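Local structure of cephalosporin acylase (Bacillus halodurans, 2NLZ) at residues 298-309 / 340-350. The protein probably hydrolyses the side-chain amide of cephalosporins, as an N-terminal nucleophile acylase of the gamma-glutamyltranspeptidase family. The protein carries 1 engineered substitution. Numbering follows the deposited sequence.
Sequences HKQIEAMKLAFV and EIGEQALTPEP
In this gamma-glutamyltranspeptidase-family chain, helix 294-314 is overlaid by the irregular loop that leads from helix 331-338 towards strand 359-365, and E302 and K305 of the helix grip the loop backbone at L346. E302 OE2 accepts the amide L346 N at 2.9 Å on its syn lone pair, with a nearly straight N-H...O angle of 169°. K305 NZ reaches L346 O, also at 2.9 Å, in the carbonyl plane on a lone pair. A salt bridge between K305 NZ and E302 OE1, again on a syn lone pair, closes the group. With CG of E302 anti to the carbonyl carbon (chi1 -64°), that methylene lies over one face of the H298 ring, toward its rim; the bend at chi2 then turns the carboxylate to the loop. H298 ND1 is hydrogen-bonded to H498 NE2, and its NE2 gives a weak hydrogen bond to G342 O (3.4 Å), which lies at the ring edge, in plane. Apolar packing flanks the polar centre: L306 sends CD1 to I341 CG1 (3.6 Å) and CD2 to L346 CD1 (3.8 Å), and V309 splits its methyls, CG2 on P348 CB (3.6 Å) and CG1 on the P350 ring. An alanine in place of E302 would probably leave L346 N without its acceptor and K305 without its countercharge, freeing the lysine to turn. Since one ion pair takes up both N-H and C=O of L346, it probably holds the loop backbone against the helix there, the lysine's charge favouring the ionised carboxylate.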
ATOM      1  N   HIS D 298      16.822   0.297 -14.664  1.00 28.28           N
ATOM      2  CA  HIS D 298      17.445   1.012 -15.780  1.00 32.24           C
ATOM      3  C   HIS D 298      18.254   0.084 -16.670  1.00 34.30           C
ATOM      4  O   HIS D 298      18.012   0.014 -17.883  1.00 32.38           O
ATOM      5  CB  HIS D 298      18.329   2.153 -15.280  1.00 27.03           C
ATOM      6  CG  HIS D 298      18.947   2.966 -16.378  1.00 27.67           C
ATOM      7  ND1 HIS D 298      18.205   3.753 -17.233  1.00 26.94           N
ATOM      8  CD2 HIS D 298      20.242   3.130 -16.742  1.00 27.92           C
ATOM      9  CE1 HIS D 298      19.013   4.362 -18.083  1.00 25.91           C
ATOM     10  NE2 HIS D 298      20.254   3.997 -17.810  1.00 24.80           N
ATOM     11  N   LYS D 299      19.200  -0.635 -16.064  1.00 32.65           N
ATOM     12  CA  LYS D 299      20.030  -1.580 -16.808  1.00 32.48           C
ATOM     13  C   LYS D 299      19.181  -2.673 -17.483  1.00 32.21           C
ATOM     14  O   LYS D 299      19.400  -2.977 -18.660  1.00 21.73           O
ATOM     15  CB  LYS D 299      21.124  -2.168 -15.916  1.00 27.62           C
ATOM     16  CG  LYS D 299      22.184  -1.155 -15.501  1.00 33.24           C
ATOM     17  CD  LYS D 299      22.974  -1.650 -14.294  1.00 52.17           C
ATOM     18  CE  LYS D 299      24.068  -0.677 -13.907  1.00 44.66           C
ATOM     19  NZ  LYS D 299      24.725  -1.119 -12.649  1.00 53.40           N
ATOM     20  N   GLN D 300      18.208  -3.232 -16.752  1.00 24.66           N
ATOM     21  CA  GLN D 300      17.245  -4.168 -17.336  1.00 24.75           C
ATOM     22  C   GLN D 300      16.689  -3.584 -18.622  1.00 26.33           C
ATOM     23  O   GLN D 300      16.938  -4.121 -19.698  1.00 28.05           O
ATOM     24  CB  GLN D 300      16.073  -4.457 -16.386  1.00 25.11           C
ATOM     25  CG  GLN D 300      16.363  -5.414 -15.253  1.00 28.30           C
ATOM     26  CD  GLN D 300      15.128  -5.753 -14.423  1.00 38.32           C
ATOM     27  OE1 GLN D 300      14.412  -4.867 -13.982  1.00 43.82           O
ATOM     28  NE2 GLN D 300      14.888  -7.042 -14.198  1.00 42.83           N
ATOM     29  N   ILE D 301      15.963  -2.470 -18.493  1.00 24.49           N
ATOM     30  CA  ILE D 301      15.253  -1.805 -19.604  1.00 21.93           C
ATOM     31  C   ILE D 301      16.179  -1.412 -20.771  1.00 28.61           C
ATOM     32  O   ILE D 301      15.841  -1.622 -21.939  1.00 24.45           O
ATOM     33  CB  ILE D 301      14.432  -0.564 -19.101  1.00 16.74           C
ATOM     34  CG1 ILE D 301      13.300  -1.003 -18.174  1.00 28.31           C
ATOM     35  CG2 ILE D 301      13.824   0.227 -20.246  1.00  2.07           C
ATOM     36  CD1 ILE D 301      12.802   0.093 -17.245  1.00 24.99           C
ATOM     37  N   GLU D 302      17.356  -0.876 -20.456  1.00 30.73           N
ATOM     38  CA  GLU D 302      18.303  -0.503 -21.507  1.00 29.23           C
ATOM     39  C   GLU D 302      18.837  -1.688 -22.304  1.00 29.15           C
ATOM     40  O   GLU D 302      18.851  -1.642 -23.534  1.00 30.39           O
ATOM     41  CB  GLU D 302      19.448   0.324 -20.940  1.00 32.43           C
ATOM     42  CG  GLU D 302      19.015   1.663 -20.363  1.00 33.68           C
ATOM     43  CD  GLU D 302      18.533   2.658 -21.412  1.00 34.77           C
ATOM     44  OE1 GLU D 302      17.404   2.509 -21.936  1.00 18.74           O
ATOM     45  OE2 GLU D 302      19.291   3.612 -21.688  1.00 49.07           O
ATOM     46  N   ALA D 303      19.255  -2.741 -21.596  1.00 24.79           N
ATOM     47  CA  ALA D 303      19.750  -3.980 -22.213  1.00 29.86           C
ATOM     48  C   ALA D 303      18.693  -4.619 -23.099  1.00 32.03           C
ATOM     49  O   ALA D 303      18.963  -5.016 -24.238  1.00 30.47           O
ATOM     50  CB  ALA D 303      20.212  -4.971 -21.143  1.00 18.13           C
ATOM     51  N   MET D 304      17.479  -4.699 -22.568  1.00 31.88           N
ATOM     52  CA  MET D 304      16.362  -5.245 -23.317  1.00 30.23           C
ATOM     53  C   MET D 304      16.182  -4.474 -24.608  1.00 23.16           C
ATOM     54  O   MET D 304      16.049  -5.073 -25.671  1.00 33.37           O
ATOM     55  CB  MET D 304      15.074  -5.226 -22.482  1.00 27.58           C
ATOM     56  CG  MET D 304      13.838  -5.796 -23.186  1.00 20.74           C
ATOM     57  SD  MET D 304      14.133  -7.342 -24.077  1.00 27.33           S
ATOM     58  CE  MET D 304      14.494  -8.469 -22.733  1.00 14.35           C
ATOM     59  N   LYS D 305      16.205  -3.150 -24.505  1.00 28.31           N
ATOM     60  CA  LYS D 305      16.011  -2.282 -25.655  1.00 31.08           C
ATOM     61  C   LYS D 305      16.987  -2.593 -26.774  1.00 29.85           C
ATOM     62  O   LYS D 305      16.564  -2.800 -27.906  1.00 30.20           O
ATOM     63  CB  LYS D 305      16.088  -0.809 -25.251  1.00 32.22           C
ATOM     64  CG  LYS D 305      14.755  -0.249 -24.786  1.00 26.11           C
ATOM     65  CD  LYS D 305      14.935   0.930 -23.852  1.00 34.58           C
ATOM     66  CE  LYS D 305      15.362   2.185 -24.591  1.00 37.74           C
ATOM     67  NZ  LYS D 305      15.705   3.282 -23.638  1.00 27.99           N
ATOM     68  N   LEU D 306      18.275  -2.663 -26.455  1.00 19.70           N
ATOM     69  CA  LEU D 306      19.295  -2.905 -27.478  1.00 31.13           C
ATOM     70  C   LEU D 306      19.120  -4.257 -28.163  1.00 33.18           C
ATOM     71  O   LEU D 306      19.189  -4.357 -29.387  1.00 41.02           O
ATOM     72  CB  LEU D 306      20.695  -2.782 -26.884  1.00 31.13           C
ATOM     73  CG  LEU D 306      21.022  -1.414 -26.270  1.00 29.73           C
ATOM     74  CD1 LEU D 306      22.108  -1.535 -25.199  1.00 18.61           C
ATOM     75  CD2 LEU D 306      21.392  -0.384 -27.355  1.00  6.27           C
ATOM     76  N   ALA D 307      18.862  -5.278 -27.354  1.00 36.32           N
ATOM     77  CA  ALA D 307      18.652  -6.630 -27.832  1.00 28.56           C
ATOM     78  C   ALA D 307      17.415  -6.761 -28.716  1.00 30.64           C
ATOM     79  O   ALA D 307      17.415  -7.526 -29.687  1.00 38.13           O
ATOM     80  CB  ALA D 307      18.554  -7.581 -26.646  1.00 26.33           C
ATOM     81  N   PHE D 308      16.362  -6.023 -28.382  1.00 28.14           N
ATOM     82  CA  PHE D 308      15.095  -6.186 -29.077  1.00 33.05           C
ATOM     83  C   PHE D 308      15.150  -5.626 -30.496  1.00 34.77           C
ATOM     84  O   PHE D 308      14.560  -6.202 -31.416  1.00 37.34           O
ATOM     85  CB  PHE D 308      13.941  -5.563 -28.288  1.00 31.48           C
ATOM     86  CG  PHE D 308      12.688  -6.395 -28.286  1.00 29.59           C
ATOM     87  CD1 PHE D 308      12.123  -6.844 -29.471  1.00 31.98           C
ATOM     88  CD2 PHE D 308      12.066  -6.724 -27.087  1.00 37.45           C
ATOM     89  CE1 PHE D 308      10.960  -7.621 -29.470  1.00 28.38           C
ATOM     90  CE2 PHE D 308      10.896  -7.500 -27.069  1.00 36.93           C
ATOM     91  CZ  PHE D 308      10.348  -7.952 -28.267  1.00 32.05           C
ATOM     92  N   VAL D 309      15.865  -4.518 -30.675  1.00 35.27           N
ATOM     93  CA  VAL D 309      15.989  -3.927 -32.005  1.00 36.62           C
ATOM     94  C   VAL D 309      16.956  -4.750 -32.866  1.00 33.06           C
ATOM     95  O   VAL D 309      16.872  -4.748 -34.101  1.00 35.27           O
ATOM     96  CB  VAL D 309      16.367  -2.437 -31.961  1.00 34.85           C
ATOM     97  CG1 VAL D 309      15.932  -1.761 -33.252  1.00 56.07           C
ATOM     98  CG2 VAL D 309      15.661  -1.762 -30.825  1.00 33.09           C
ATOM     99  N   GLU D 340      27.047   1.100 -25.016  1.00 52.68           N
ATOM    100  CA  GLU D 340      26.067   2.108 -25.402  1.00 56.27           C
ATOM    101  C   GLU D 340      25.099   2.460 -24.276  1.00 55.65           C
ATOM    102  O   GLU D 340      24.374   3.452 -24.368  1.00 56.81           O
ATOM    103  CB  GLU D 340      25.312   1.708 -26.670  1.00 59.71           C
ATOM    104  CG  GLU D 340      26.184   1.693 -27.915  1.00 71.53           C
ATOM    105  CD  GLU D 340      25.438   2.130 -29.156  1.00 79.83           C
ATOM    106  OE1 GLU D 340      25.728   1.582 -30.240  1.00 85.36           O
ATOM    107  OE2 GLU D 340      24.566   3.022 -29.048  1.00 79.53           O
ATOM    108  N   ILE D 341      25.086   1.649 -23.220  1.00 59.49           N
ATOM    109  CA  ILE D 341      24.284   1.949 -22.039  1.00 63.21           C
ATOM    110  C   ILE D 341      24.984   3.016 -21.206  1.00 66.09           C
ATOM    111  O   ILE D 341      26.073   2.786 -20.673  1.00 66.28           O
ATOM    112  CB  ILE D 341      24.017   0.693 -21.170  1.00 63.52           C
ATOM    113  CG1 ILE D 341      23.279  -0.373 -21.981  1.00 61.55           C
ATOM    114  CG2 ILE D 341      23.212   1.059 -19.923  1.00 60.99           C
ATOM    115  CD1 ILE D 341      23.021  -1.656 -21.234  1.00 65.59           C
ATOM    116  N   GLY D 342      24.359   4.187 -21.111  1.00 72.41           N
ATOM    117  CA  GLY D 342      24.882   5.281 -20.295  1.00 79.43           C
ATOM    118  C   GLY D 342      24.045   5.521 -19.052  1.00 81.50           C
ATOM    119  O   GLY D 342      23.504   4.582 -18.456  1.00 76.96           O
ATOM    120  N   GLU D 343      23.942   6.785 -18.655  1.00 84.81           N
ATOM    121  CA  GLU D 343      23.119   7.163 -17.517  1.00 91.39           C
ATOM    122  C   GLU D 343      21.764   7.684 -17.991  1.00 84.60           C
ATOM    123  O   GLU D 343      20.764   7.569 -17.287  1.00 84.11           O
ATOM    124  CB  GLU D 343      23.828   8.206 -16.653  1.00 94.14           C
ATOM    125  CG  GLU D 343      23.294   8.281 -15.231  1.00113.66           C
ATOM    126  CD  GLU D 343      24.022   9.294 -14.373  1.00121.45           C
ATOM    127  OE1 GLU D 343      25.089   9.787 -14.797  1.00130.37           O
ATOM    128  OE2 GLU D 343      23.525   9.597 -13.266  1.00128.37           O
ATOM    129  N   GLN D 344      21.743   8.254 -19.191  1.00 81.04           N
ATOM    130  CA  GLN D 344      20.508   8.723 -19.798  1.00 79.79           C
ATOM    131  C   GLN D 344      19.883   7.629 -20.648  1.00 76.17           C
ATOM    132  O   GLN D 344      20.586   6.777 -21.180  1.00 76.45           O
ATOM    133  CB  GLN D 344      20.763   9.975 -20.644  1.00 87.43           C
ATOM    134  CG  GLN D 344      20.821  11.277 -19.844  1.00 90.06           C
ATOM    135  CD  GLN D 344      19.486  11.650 -19.206  1.00 88.50           C
ATOM    136  OE1 GLN D 344      18.466  11.781 -19.888  1.00 85.76           O
ATOM    137  NE2 GLN D 344      19.493  11.833 -17.890  1.00 84.82           N
ATOM    138  N   ALA D 345      18.560   7.662 -20.773  1.00 71.42           N
ATOM    139  CA  ALA D 345      17.820   6.656 -21.519  1.00 66.23           C
ATOM    140  C   ALA D 345      18.074   6.785 -23.008  1.00 67.37           C
ATOM    141  O   ALA D 345      17.720   7.787 -23.619  1.00 72.25           O
ATOM    142  CB  ALA D 345      16.342   6.769 -21.228  1.00 64.11           C
ATOM    143  N   LEU D 346      18.682   5.756 -23.585  1.00 67.03           N
ATOM    144  CA  LEU D 346      19.075   5.765 -24.994  1.00 71.68           C
ATOM    145  C   LEU D 346      17.900   5.573 -25.954  1.00 72.19           C
ATOM    146  O   LEU D 346      16.863   5.040 -25.578  1.00 71.13           O
ATOM    147  CB  LEU D 346      20.153   4.701 -25.250  1.00 72.08           C
ATOM    148  CG  LEU D 346      19.878   3.243 -24.841  1.00 73.39           C
ATOM    149  CD1 LEU D 346      19.280   2.422 -25.966  1.00 77.14           C
ATOM    150  CD2 LEU D 346      21.132   2.568 -24.307  1.00 73.25           C
ATOM    151  N   THR D 347      18.072   6.027 -27.192  1.00 75.05           N
ATOM    152  CA  THR D 347      17.159   5.693 -28.280  1.00 76.58           C
ATOM    153  C   THR D 347      17.765   4.459 -28.945  1.00 80.71           C
ATOM    154  O   THR D 347      18.914   4.504 -29.386  1.00 84.55           O
ATOM    155  CB  THR D 347      17.025   6.864 -29.287  1.00 75.73           C
ATOM    156  OG1 THR D 347      16.755   8.078 -28.576  1.00 68.74           O
ATOM    157  CG2 THR D 347      15.900   6.617 -30.287  1.00 70.52           C
ATOM    158  N   PRO D 348      17.008   3.347 -29.005  1.00 80.73           N
ATOM    159  CA  PRO D 348      17.606   2.062 -29.367  1.00 81.55           C
ATOM    160  C   PRO D 348      17.773   1.833 -30.873  1.00 84.69           C
ATOM    161  O   PRO D 348      16.826   2.013 -31.638  1.00 86.31           O
ATOM    162  CB  PRO D 348      16.634   1.050 -28.761  1.00 77.74           C
ATOM    163  CG  PRO D 348      15.320   1.737 -28.761  1.00 74.03           C
ATOM    164  CD  PRO D 348      15.561   3.224 -28.749  1.00 81.28           C
ATOM    165  N   GLU D 349      18.981   1.441 -31.282  1.00 88.86           N
ATOM    166  CA  GLU D 349      19.304   1.173 -32.686  1.00 93.89           C
ATOM    167  C   GLU D 349      19.968  -0.202 -32.829  1.00 94.93           C
ATOM    168  O   GLU D 349      20.608  -0.671 -31.891  1.00 97.47           O
ATOM    169  CB  GLU D 349      20.230   2.265 -33.245  1.00 97.09           C
ATOM    170  CG  GLU D 349      19.631   3.676 -33.314  1.00100.18           C
ATOM    171  CD  GLU D 349      18.536   3.835 -34.364  1.00 99.76           C
ATOM    172  OE1 GLU D 349      18.479   3.043 -35.328  1.00102.11           O
ATOM    173  OE2 GLU D 349      17.726   4.772 -34.228  1.00 97.29           O
ATOM    174  N   PRO D 350      19.808  -0.858 -33.996  1.00 93.26           N
ATOM    175  CA  PRO D 350      20.445  -2.150 -34.239  1.00 91.82           C
ATOM    176  C   PRO D 350      21.967  -2.065 -34.296  1.00 90.28           C
ATOM    177  O   PRO D 350      22.516  -0.991 -34.520  1.00 92.00           O
ATOM    178  CB  PRO D 350      19.904  -2.555 -35.612  1.00 94.18           C
ATOM    179  CG  PRO D 350      18.704  -1.726 -35.826  1.00 93.83           C
ATOM    180  CD  PRO D 350      18.994  -0.439 -35.147  1.00 96.75           C
TER